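Local coordinates for dermonecrotic toxin (Pasteurella multocida, PDB 2EBF), which acts as a potent mitogen and induces bone resorption, here represented by its C-terminal region, which holds a membrane-localization domain and the C2 and C3 domains, at residues D103-S108 with N116-L121; H96-L101 with T123-A128; I46-V51 with Q80-S85. One frame throughout, in Å; residues are numbered along the deposited sequence.

Contact 1: D103-S108 with N116-L121; sequences DLYEES and NAFREL. With GLC (alpha-D-glucopyranose), chain C.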
loop_
_atom_site.group_PDB
_atom_site.type_symbol
_atom_site.label_atom_id
_atom_site.label_comp_id
_atom_site.label_asym_id
_atom_site.label_seq_id
_atom_site.Cartn_x
_atom_site.Cartn_y
_atom_site.Cartn_z
ATOM N N ASP A 103 14.056 -13.290 -19.751
ATOM C CA ASP A 103 15.266 -12.856 -19.035
ATOM C C ASP A 103 16.107 -14.041 -18.547
ATOM O O ASP A 103 17.315 -14.096 -18.780
ATOM C CB ASP A 103 14.897 -11.984 -17.827
ATOM C CG ASP A 103 14.380 -10.612 -18.210
ATOM O OD1 ASP A 103 14.558 -10.166 -19.372
ATOM O OD2 ASP A 103 13.777 -9.971 -17.323
ATOM N N LEU A 104 15.450 -14.983 -17.867
ATOM C CA LEU A 104 16.108 -16.132 -17.270
ATOM C C LEU A 104 16.681 -17.071 -18.333
ATOM O O LEU A 104 17.792 -17.576 -18.182
ATOM C CB LEU A 104 15.134 -16.900 -16.374
ATOM C CG LEU A 104 14.698 -16.229 -15.063
ATOM C CD1 LEU A 104 13.579 -17.028 -14.408
ATOM C CD2 LEU A 104 15.872 -16.076 -14.094
ATOM N N TYR A 105 15.914 -17.285 -19.402
ATOM C CA TYR A 105 16.349 -18.115 -20.521
ATOM C C TYR A 105 17.578 -17.523 -21.195
ATOM O O TYR A 105 18.542 -18.243 -21.471
ATOM C CB TYR A 105 15.218 -18.273 -21.533
ATOM C CG TYR A 105 15.544 -19.201 -22.685
ATOM C CD1 TYR A 105 15.171 -20.549 -22.646
ATOM C CD2 TYR A 105 16.223 -18.731 -23.815
ATOM C CE1 TYR A 105 15.452 -21.398 -23.700
ATOM C CE2 TYR A 105 16.509 -19.572 -24.876
ATOM C CZ TYR A 105 16.122 -20.903 -24.810
ATOM O OH TYR A 105 16.415 -21.743 -25.852
ATOM N N GLU A 106 17.529 -16.219 -21.457
ATOM C CA GLU A 106 18.637 -15.473 -22.057
ATOM C C GLU A 106 19.903 -15.593 -21.203
ATOM O O GLU A 106 21.003 -15.741 -21.725
ATOM C CB GLU A 106 18.237 -14.005 -22.216
ATOM C CG GLU A 106 19.263 -13.111 -22.875
ATOM C CD GLU A 106 18.811 -11.666 -22.928
ATOM O OE1 GLU A 106 18.396 -11.115 -21.878
ATOM O OE2 GLU A 106 18.865 -11.080 -24.024
ATOM N N GLU A 107 19.718 -15.545 -19.889
ATOM C CA GLU A 107 20.809 -15.672 -18.928
ATOM C C GLU A 107 21.357 -17.109 -18.913
ATOM O O GLU A 107 22.573 -17.319 -18.907
ATOM C CB GLU A 107 20.307 -15.239 -17.544
ATOM C CG GLU A 107 21.362 -15.156 -16.451
ATOM C CD GLU A 107 20.772 -14.793 -15.089
ATOM O OE1 GLU A 107 19.632 -15.222 -14.772
ATOM O OE2 GLU A 107 21.464 -14.083 -14.320
ATOM N N SER A 108 20.461 -18.093 -18.935
ATOM C CA SER A 108 20.870 -19.493 -18.841
ATOM C C SER A 108 21.340 -20.111 -20.170
ATOM O O SER A 108 22.139 -21.056 -20.166
ATOM C CB SER A 108 19.770 -20.340 -18.183
ATOM O OG SER A 108 18.745 -20.666 -19.108
ATOM N N ASN A 116 16.824 -14.780 -30.854
ATOM C CA ASN A 116 16.286 -13.732 -31.727
ATOM C C ASN A 116 14.765 -13.590 -31.575
ATOM O O ASN A 116 14.250 -12.477 -31.419
ATOM C CB ASN A 116 16.646 -13.981 -33.201
ATOM C CG ASN A 116 18.050 -13.521 -33.555
ATOM O OD1 ASN A 116 18.799 -13.031 -32.705
ATOM N ND2 ASN A 116 18.415 -13.678 -34.824
ATOM N N ALA A 117 14.062 -14.722 -31.618
ATOM C CA ALA A 117 12.601 -14.753 -31.464
ATOM C C ALA A 117 12.171 -14.283 -30.069
ATOM O O ALA A 117 11.223 -13.510 -29.939
ATOM C CB ALA A 117 12.066 -16.163 -31.733
ATOM N N PHE A 118 12.872 -14.748 -29.037
ATOM C CA PHE A 118 12.505 -14.438 -27.651
ATOM C C PHE A 118 12.704 -12.954 -27.338
ATOM O O PHE A 118 11.874 -12.328 -26.671
ATOM C CB PHE A 118 13.285 -15.317 -26.663
ATOM C CG PHE A 118 12.824 -16.765 -26.619
ATOM C CD1 PHE A 118 13.382 -17.654 -25.707
ATOM C CD2 PHE A 118 11.826 -17.235 -27.477
ATOM C CE1 PHE A 118 12.971 -18.995 -25.657
ATOM C CE2 PHE A 118 11.407 -18.570 -27.426
ATOM C CZ PHE A 118 11.984 -19.448 -26.514
ATOM N N ARG A 119 13.795 -12.386 -27.838
ATOM C CA ARG A 119 14.062 -10.957 -27.649
ATOM C C ARG A 119 13.017 -10.090 -28.341
ATOM O O ARG A 119 12.593 -9.060 -27.800
ATOM C CB ARG A 119 15.463 -10.594 -28.153
ATOM C CG ARG A 119 16.591 -11.165 -27.284
ATOM C CD ARG A 119 17.956 -10.774 -27.849
ATOM N NE ARG A 119 19.029 -11.054 -26.893
ATOM C CZ ARG A 119 20.094 -11.820 -27.131
ATOM N NH1 ARG A 119 20.263 -12.404 -28.312
ATOM N NH2 ARG A 119 21.000 -11.992 -26.176
ATOM N N GLU A 120 12.610 -10.499 -29.541
ATOM C CA GLU A 120 11.575 -9.768 -30.260
ATOM C C GLU A 120 10.264 -9.820 -29.485
ATOM O O GLU A 120 9.591 -8.804 -29.320
ATOM C CB GLU A 120 11.393 -10.306 -31.681
ATOM C CG GLU A 120 10.066 -9.875 -32.350
ATOM C CD GLU A 120 9.951 -8.368 -32.589
ATOM O OE1 GLU A 120 8.827 -7.878 -32.922
ATOM O OE2 GLU A 120 10.983 -7.671 -32.462
ATOM N N LEU A 121 9.918 -11.006 -29.000
ATOM C CA LEU A 121 8.720 -11.183 -28.186
ATOM C C LEU A 121 8.770 -10.328 -26.915
ATOM O O LEU A 121 7.774 -9.711 -26.541
ATOM C CB LEU A 121 8.535 -12.658 -27.821
ATOM C CG LEU A 121 7.361 -13.030 -26.911
ATOM C CD1 LEU A 121 6.010 -12.556 -27.463
ATOM C CD2 LEU A 121 7.343 -14.530 -26.669
HETATM C C1 GLC C . 16.778 -4.892 -16.936
HETATM C C2 GLC C . 17.880 -4.721 -15.891
HETATM C C3 GLC C . 19.173 -5.367 -16.405
HETATM C C4 GLC C . 18.945 -6.836 -16.757
HETATM C C5 GLC C . 17.749 -6.995 -17.704
HETATM C C6 GLC C . 17.362 -8.461 -17.852
HETATM O O1 GLC C . 17.169 -4.178 -18.110
HETATM O O2 GLC C . 18.076 -3.327 -15.620
HETATM O O3 GLC C . 20.234 -5.272 -15.452
HETATM O O4 GLC C . 20.137 -7.373 -17.358
HETATM O O5 GLC C . 16.596 -6.293 -17.216
HETATM O O6 GLC C . 16.955 -8.955 -16.570
#
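The aromatic part of this contact is a T-shaped pair: F118 points the edge of its ring at the face of Y105. The centroids are 4.8 Å apart and the planes stand at 68° to each other. F118 CE1 sits over the middle of the Y105 ring, 3.6 Å above its plane, while the closest atoms are F118 CD1 and Y105 CD2, also at 3.6 Å. The Y105 ring swings away from its own backbone N (chi1 -176°), which carries it out from helix 88-108 to receive that edge. Beyond the ring, its OH is hydrogen-bonded to S112, in the connection between the helices. Helices 88-108 and 115-129 are consecutive members of the helical membrane-localization domain, and this is the end of the pair nearest their connecting loop. L57 and I75, from helices 54-60 and 70-84, also pack against F118.

The ionic part lies on a more exposed side. R119 reaches across with an extended chain, and its NE donates to E106 OE2 at 2.9 Å in a salt bridge, the bond bent to 142° at the hydrogen and the oxygen tilted out of the guanidinium plane. A second, weak bond runs from R119 NH2 to E106 OE2 at 3.2 Å. E106 OE1 forms a salt bridge with R122, which also pairs with D103.

Sugar contact belongs to D103, whose OD2 comes within 3.4 Å of O6 of the bound glucose; K147 pairs with that carboxylate and hydrogen-bonds the sugar.

Contact 2: H96-L101 with T123-A128; sequences HELMEL and TQLEKA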
loop_
_atom_site.group_PDB
_atom_site.type_symbol
_atom_site.label_atom_id
_atom_site.label_comp_id
_atom_site.label_asym_id
_atom_site.label_seq_id
_atom_site.Cartn_x
_atom_site.Cartn_y
_atom_site.Cartn_z
ATOM N N HIS A 96 4.327 -9.552 -17.636
ATOM C CA HIS A 96 5.550 -9.333 -16.851
ATOM C C HIS A 96 6.240 -10.661 -16.487
ATOM O O HIS A 96 7.460 -10.755 -16.547
ATOM C CB HIS A 96 5.263 -8.519 -15.583
ATOM C CG HIS A 96 5.065 -7.046 -15.820
ATOM N ND1 HIS A 96 3.842 -6.430 -15.674
ATOM C CD2 HIS A 96 5.942 -6.061 -16.145
ATOM C CE1 HIS A 96 3.969 -5.132 -15.906
ATOM N NE2 HIS A 96 5.232 -4.885 -16.202
ATOM N N GLU A 97 5.455 -11.680 -16.125
ATOM C CA GLU A 97 5.978 -13.018 -15.851
ATOM C C GLU A 97 6.710 -13.599 -17.064
ATOM O O GLU A 97 7.808 -14.166 -16.916
ATOM C CB GLU A 97 4.856 -13.961 -15.386
ATOM C CG GLU A 97 4.286 -13.622 -13.995
ATOM C CD GLU A 97 3.062 -14.460 -13.614
ATOM O OE1 GLU A 97 2.653 -15.323 -14.400
ATOM O OE2 GLU A 97 2.503 -14.251 -12.520
ATOM N N LEU A 98 6.128 -13.438 -18.252
ATOM C CA LEU A 98 6.764 -13.910 -19.488
ATOM C C LEU A 98 8.082 -13.194 -19.740
ATOM O O LEU A 98 9.061 -13.814 -20.169
ATOM C CB LEU A 98 5.858 -13.692 -20.701
ATOM C CG LEU A 98 5.853 -14.769 -21.809
ATOM C CD1 LEU A 98 5.331 -14.249 -23.141
ATOM C CD2 LEU A 98 7.153 -15.582 -21.980
ATOM N N MET A 99 8.096 -11.888 -19.494
ATOM C CA MET A 99 9.334 -11.123 -19.610
ATOM C C MET A 99 10.420 -11.760 -18.735
ATOM O O MET A 99 11.528 -11.985 -19.207
ATOM C CB MET A 99 9.128 -9.663 -19.210
ATOM C CG MET A 99 8.293 -8.815 -20.172
ATOM S SD MET A 99 8.215 -7.149 -19.472
ATOM C CE MET A 99 6.959 -6.424 -20.498
ATOM N N GLU A 100 10.092 -12.069 -17.473
ATOM C CA GLU A 100 11.071 -12.722 -16.590
ATOM C C GLU A 100 11.554 -14.074 -17.141
ATOM O O GLU A 100 12.759 -14.341 -17.144
ATOM C CB GLU A 100 10.598 -12.856 -15.133
ATOM C CG GLU A 100 11.668 -13.562 -14.252
ATOM C CD GLU A 100 11.317 -13.678 -12.774
ATOM O OE1 GLU A 100 10.439 -12.944 -12.272
ATOM O OE2 GLU A 100 11.949 -14.521 -12.099
ATOM N N LEU A 101 10.626 -14.910 -17.622
ATOM C CA LEU A 101 11.007 -16.193 -18.225
ATOM C C LEU A 101 12.037 -16.022 -19.339
ATOM O O LEU A 101 12.989 -16.797 -19.431
ATOM C CB LEU A 101 9.780 -16.943 -18.766
ATOM C CG LEU A 101 8.696 -17.348 -17.764
ATOM C CD1 LEU A 101 7.687 -18.258 -18.431
ATOM C CD2 LEU A 101 9.313 -18.029 -16.556
ATOM N N THR A 123 10.403 -7.530 -26.452
ATOM C CA THR A 123 10.204 -6.132 -26.854
ATOM C C THR A 123 8.714 -5.859 -27.135
ATOM O O THR A 123 8.191 -4.805 -26.772
ATOM C CB THR A 123 11.084 -5.776 -28.065
ATOM O OG1 THR A 123 12.455 -5.997 -27.718
ATOM C CG2 THR A 123 10.919 -4.315 -28.457
ATOM N N GLN A 124 8.026 -6.824 -27.752
ATOM C CA GLN A 124 6.576 -6.699 -27.998
ATOM C C GLN A 124 5.790 -6.509 -26.714
ATOM O O GLN A 124 4.840 -5.714 -26.666
ATOM C CB GLN A 124 6.016 -7.917 -28.742
ATOM C CG GLN A 124 6.502 -8.051 -30.177
ATOM C CD GLN A 124 6.129 -9.374 -30.818
ATOM O OE1 GLN A 124 6.427 -9.597 -32.000
ATOM N NE2 GLN A 124 5.478 -10.258 -30.062
ATOM N N LEU A 125 6.155 -7.279 -25.695
ATOM C CA LEU A 125 5.477 -7.210 -24.404
ATOM C C LEU A 125 5.754 -5.861 -23.765
ATOM O O LEU A 125 4.859 -5.245 -23.201
ATOM C CB LEU A 125 5.949 -8.335 -23.477
ATOM C CG LEU A 125 5.658 -9.779 -23.946
ATOM C CD1 LEU A 125 6.571 -10.744 -23.193
ATOM C CD2 LEU A 125 4.196 -10.123 -23.729
ATOM N N GLU A 126 6.995 -5.407 -23.849
ATOM C CA GLU A 126 7.339 -4.080 -23.303
ATOM C C GLU A 126 6.511 -2.970 -23.947
ATOM O O GLU A 126 5.984 -2.088 -23.254
ATOM C CB GLU A 126 8.821 -3.799 -23.468
ATOM C CG GLU A 126 9.736 -4.636 -22.618
ATOM C CD GLU A 126 11.192 -4.401 -22.982
ATOM O OE1 GLU A 126 11.449 -3.558 -23.870
ATOM O OE2 GLU A 126 12.080 -5.046 -22.396
ATOM N N LYS A 127 6.372 -3.032 -25.267
ATOM C CA LYS A 127 5.615 -2.039 -26.011
ATOM C C LYS A 127 4.105 -2.132 -25.769
ATOM O O LYS A 127 3.415 -1.122 -25.850
ATOM C CB LYS A 127 5.920 -2.123 -27.515
ATOM C CG LYS A 127 7.369 -1.790 -27.870
ATOM C CD LYS A 127 7.519 -1.343 -29.327
ATOM C CE LYS A 127 7.414 -2.497 -30.301
ATOM N NZ LYS A 127 7.537 -2.028 -31.725
ATOM N N ALA A 128 3.595 -3.332 -25.479
ATOM C CA ALA A 128 2.179 -3.507 -25.188
ATOM C C ALA A 128 1.789 -2.941 -23.820
ATOM O O ALA A 128 0.628 -2.556 -23.606
ATOM C CB ALA A 128 1.791 -4.994 -25.276
#
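Two neighbouring helices of the membrane-localization domain, 88-108 and 115-129, run antiparallel here as the arms of a helical hairpin. The short segments 96-101 and 123-128 approach to 9.8 Å between axes, with 152° between their N-to-C directions. The backbones come nearest at M99 and L125, whose CA atoms are 7.3 Å apart.

L125 is the residue shared by both halves of the contact. Its CD1 meets L98 CD1 at 3.7 Å, methyl against methyl, where the two leucine side chains cross at about a right angle; the CB of L98 also lies close to that same L125 methyl. M99 slides past L125 in the opposite direction. The methionine chain is extended through both chi2 (180°) and chi3 (-168°), which carries CE across to the main chain of the opposite helix. M99 CE stands 3.5 Å from L125 C and equally 3.5 Å from E126 N, and it also touches L125 CB at 3.7 Å. The aliphatic part of E126 touches the methyl as well, CG lying 3.9 Å from M99 CE, while the E126 carboxylate makes a long, weak ion pair with K138.

Further apolar groups surround the seam: I75 and I82 of helix 70-84 pack on L98, and L142 of helix 135-143 covers M99 and E126. L121 and L129, one turn to either side of L125, extend the hydrophobic stripe along helix 115-129.

Everything that meets between the two segments is carbon-rich surface, apart from the peptide nitrogen beneath the M99 methyl. Their mutual hold therefore comes from close fit and the burial of apolar groups, with nothing directional between them.

Contact 3: I46-V51 with Q80-S85; sequences IGLEGV and QRIHNS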
loop_
_atom_site.group_PDB
_atom_site.type_symbol
_atom_site.label_atom_id
_atom_site.label_comp_id
_atom_site.label_asym_id
_atom_site.label_seq_id
_atom_site.Cartn_x
_atom_site.Cartn_y
_atom_site.Cartn_z
ATOM N N ILE A 46 -4.302 -2.656 -22.669
ATOM C CA ILE A 46 -3.348 -3.794 -22.711
ATOM C C ILE A 46 -3.639 -4.689 -23.924
ATOM O O ILE A 46 -3.808 -5.915 -23.815
ATOM C CB ILE A 46 -3.311 -4.593 -21.368
ATOM C CG1 ILE A 46 -3.083 -3.651 -20.179
ATOM C CG2 ILE A 46 -2.193 -5.618 -21.358
ATOM C CD1 ILE A 46 -4.310 -3.427 -19.397
ATOM N N GLY A 47 -3.734 -4.043 -25.084
ATOM C CA GLY A 47 -4.084 -4.719 -26.326
ATOM C C GLY A 47 -2.974 -5.651 -26.768
ATOM O O GLY A 47 -1.786 -5.340 -26.588
ATOM N N LEU A 48 -3.362 -6.793 -27.340
ATOM C CA LEU A 48 -2.397 -7.814 -27.770
ATOM C C LEU A 48 -2.180 -7.895 -29.281
ATOM O O LEU A 48 -1.605 -8.861 -29.767
ATOM C CB LEU A 48 -2.798 -9.181 -27.222
ATOM C CG LEU A 48 -2.795 -9.300 -25.691
ATOM C CD1 LEU A 48 -3.352 -10.629 -25.273
ATOM C CD2 LEU A 48 -1.376 -9.083 -25.126
ATOM N N GLU A 49 -2.608 -6.867 -30.015
ATOM C CA GLU A 49 -2.473 -6.857 -31.481
ATOM C C GLU A 49 -1.029 -6.912 -31.970
ATOM O O GLU A 49 -0.767 -7.353 -33.090
ATOM C CB GLU A 49 -3.184 -5.652 -32.106
ATOM C CG GLU A 49 -4.690 -5.653 -31.914
ATOM C CD GLU A 49 -5.145 -4.823 -30.719
ATOM O OE1 GLU A 49 -6.245 -4.230 -30.809
ATOM O OE2 GLU A 49 -4.420 -4.753 -29.699
ATOM N N GLY A 50 -0.097 -6.455 -31.136
ATOM C CA GLY A 50 1.309 -6.445 -31.513
ATOM C C GLY A 50 2.167 -7.497 -30.835
ATOM O O GLY A 50 3.396 -7.412 -30.864
ATOM N N VAL A 51 1.523 -8.486 -30.220
ATOM C CA VAL A 51 2.231 -9.539 -29.516
ATOM C C VAL A 51 1.935 -10.852 -30.231
ATOM O O VAL A 51 0.775 -11.201 -30.427
ATOM C CB VAL A 51 1.776 -9.635 -28.031
ATOM C CG1 VAL A 51 2.486 -10.775 -27.312
ATOM C CG2 VAL A 51 2.000 -8.326 -27.299
ATOM N N GLN A 80 0.348 -18.443 -24.312
ATOM C CA GLN A 80 -1.033 -18.841 -24.540
ATOM C C GLN A 80 -1.972 -18.274 -23.479
ATOM O O GLN A 80 -3.034 -17.758 -23.819
ATOM C CB GLN A 80 -1.182 -20.360 -24.639
ATOM C CG GLN A 80 -2.585 -20.784 -25.073
ATOM C CD GLN A 80 -2.997 -20.182 -26.415
ATOM O OE1 GLN A 80 -3.833 -19.276 -26.473
ATOM N NE2 GLN A 80 -2.398 -20.672 -27.498
ATOM N N ARG A 81 -1.570 -18.361 -22.210
ATOM C CA ARG A 81 -2.356 -17.803 -21.104
ATOM C C ARG A 81 -2.595 -16.305 -21.276
ATOM O O ARG A 81 -3.676 -15.815 -20.960
ATOM C CB ARG A 81 -1.697 -18.072 -19.745
ATOM C CG ARG A 81 -1.861 -19.499 -19.225
ATOM C CD ARG A 81 -1.521 -19.596 -17.722
ATOM N NE ARG A 81 -2.515 -18.912 -16.883
ATOM C CZ ARG A 81 -2.325 -18.514 -15.621
ATOM N NH1 ARG A 81 -1.166 -18.716 -14.994
ATOM N NH2 ARG A 81 -3.310 -17.895 -14.979
ATOM N N ILE A 82 -1.583 -15.581 -21.764
ATOM C CA ILE A 82 -1.702 -14.140 -22.007
ATOM C C ILE A 82 -2.804 -13.860 -23.023
ATOM O O ILE A 82 -3.688 -13.027 -22.783
ATOM C CB ILE A 82 -0.349 -13.539 -22.468
ATOM C CG1 ILE A 82 0.608 -13.471 -21.277
ATOM C CG2 ILE A 82 -0.519 -12.136 -23.087
ATOM C CD1 ILE A 82 2.043 -13.525 -21.667
ATOM N N HIS A 83 -2.764 -14.584 -24.138
ATOM C CA HIS A 83 -3.746 -14.420 -25.210
ATOM C C HIS A 83 -5.159 -14.867 -24.820
ATOM O O HIS A 83 -6.139 -14.380 -25.388
ATOM C CB HIS A 83 -3.268 -15.113 -26.495
ATOM C CG HIS A 83 -2.198 -14.348 -27.218
ATOM N ND1 HIS A 83 -2.478 -13.291 -28.061
ATOM C CD2 HIS A 83 -0.847 -14.476 -27.215
ATOM C CE1 HIS A 83 -1.349 -12.803 -28.544
ATOM N NE2 HIS A 83 -0.345 -13.510 -28.055
ATOM N N ASN A 84 -5.253 -15.781 -23.854
ATOM C CA ASN A 84 -6.544 -16.241 -23.335
ATOM C C ASN A 84 -7.094 -15.393 -22.191
ATOM O O ASN A 84 -8.235 -15.580 -21.781
ATOM C CB ASN A 84 -6.462 -17.704 -22.884
ATOM C CG ASN A 84 -6.243 -18.667 -24.036
ATOM O OD1 ASN A 84 -6.402 -18.315 -25.212
ATOM N ND2 ASN A 84 -5.877 -19.900 -23.700
ATOM N N SER A 85 -6.285 -14.465 -21.683
ATOM C CA SER A 85 -6.638 -13.685 -20.494
ATOM C C SER A 85 -7.610 -12.536 -20.785
ATOM O O SER A 85 -7.298 -11.617 -21.551
ATOM C CB SER A 85 -5.371 -13.148 -19.820
ATOM O OG SER A 85 -5.687 -12.417 -18.654
#
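The chain at L48-V51 folds into a type I beta turn, closed by a 3.2 Å hydrogen bond from V51 N to L48 O, and it comes up beside the last turn of helix 70-84, with the CA atoms of L48 and H83 7.2 Å apart. The contact thus packs a beta turn in the loop leading into helix 54-60 onto the C-terminal turn of helix 70-84, a helix of the membrane-localization domain.

On the loop side L48 carries most of the contact. Its first torsion sets CG beside the backbone N (chi1 -63°), which turns the branched end toward the helix. L48 CD2 meets I82 CG2 at 3.8 Å, the two side chains crossing at about a right angle. L48 CD1, close to the same I82 methyl, reaches on to the helix backbone, 3.5 Å from I82 O and 3.8 Å from H83 CA. That carbonyl is already engaged, since I82 O accepts a hydrogen bond from S85 N.

At the other end of the turn, V51 works against the H83 ring. Its CG1 stands 4.0 Å from H83 NE2, with the valine and histidine meeting at a slant. H83 NE2 is hydrogen-bonded to the backbone O of W52, which ties the ring to the residue straight after the turn and should limit its rotation. P54 at the start of helix 54-60 also touches H83.

V51 also packs against L121, L125 and A128 of helix 115-129, so the loop touches two helices of the domain. In the plane of the imidazole, at its edge, V51 O lies 3.3 Å from H83 CE1.

Overall arrangement
From the N terminus, contact 3 comes first, joining 46-51 to 80-85 and so closing a loop that contains helix 54-60 and most of helix 70-84. The chain then enters helix 88-108, where contact 2 opens at 96-101 and contact 1 at 103-108. Contact 1 closes first, at 116-121, and is nested within the larger loop that contact 2 closes at 123-128; contact 3 stands in series with both. Contacts 1 and 2 join the same two helices about 10 Å apart, between centres, and meet where L121 packs on L98. Contacts 2 and 3 touch through Q124 CG against G50 O and A128 CB against G47 O, which sets helix 115-129 directly on the 46-51 loop.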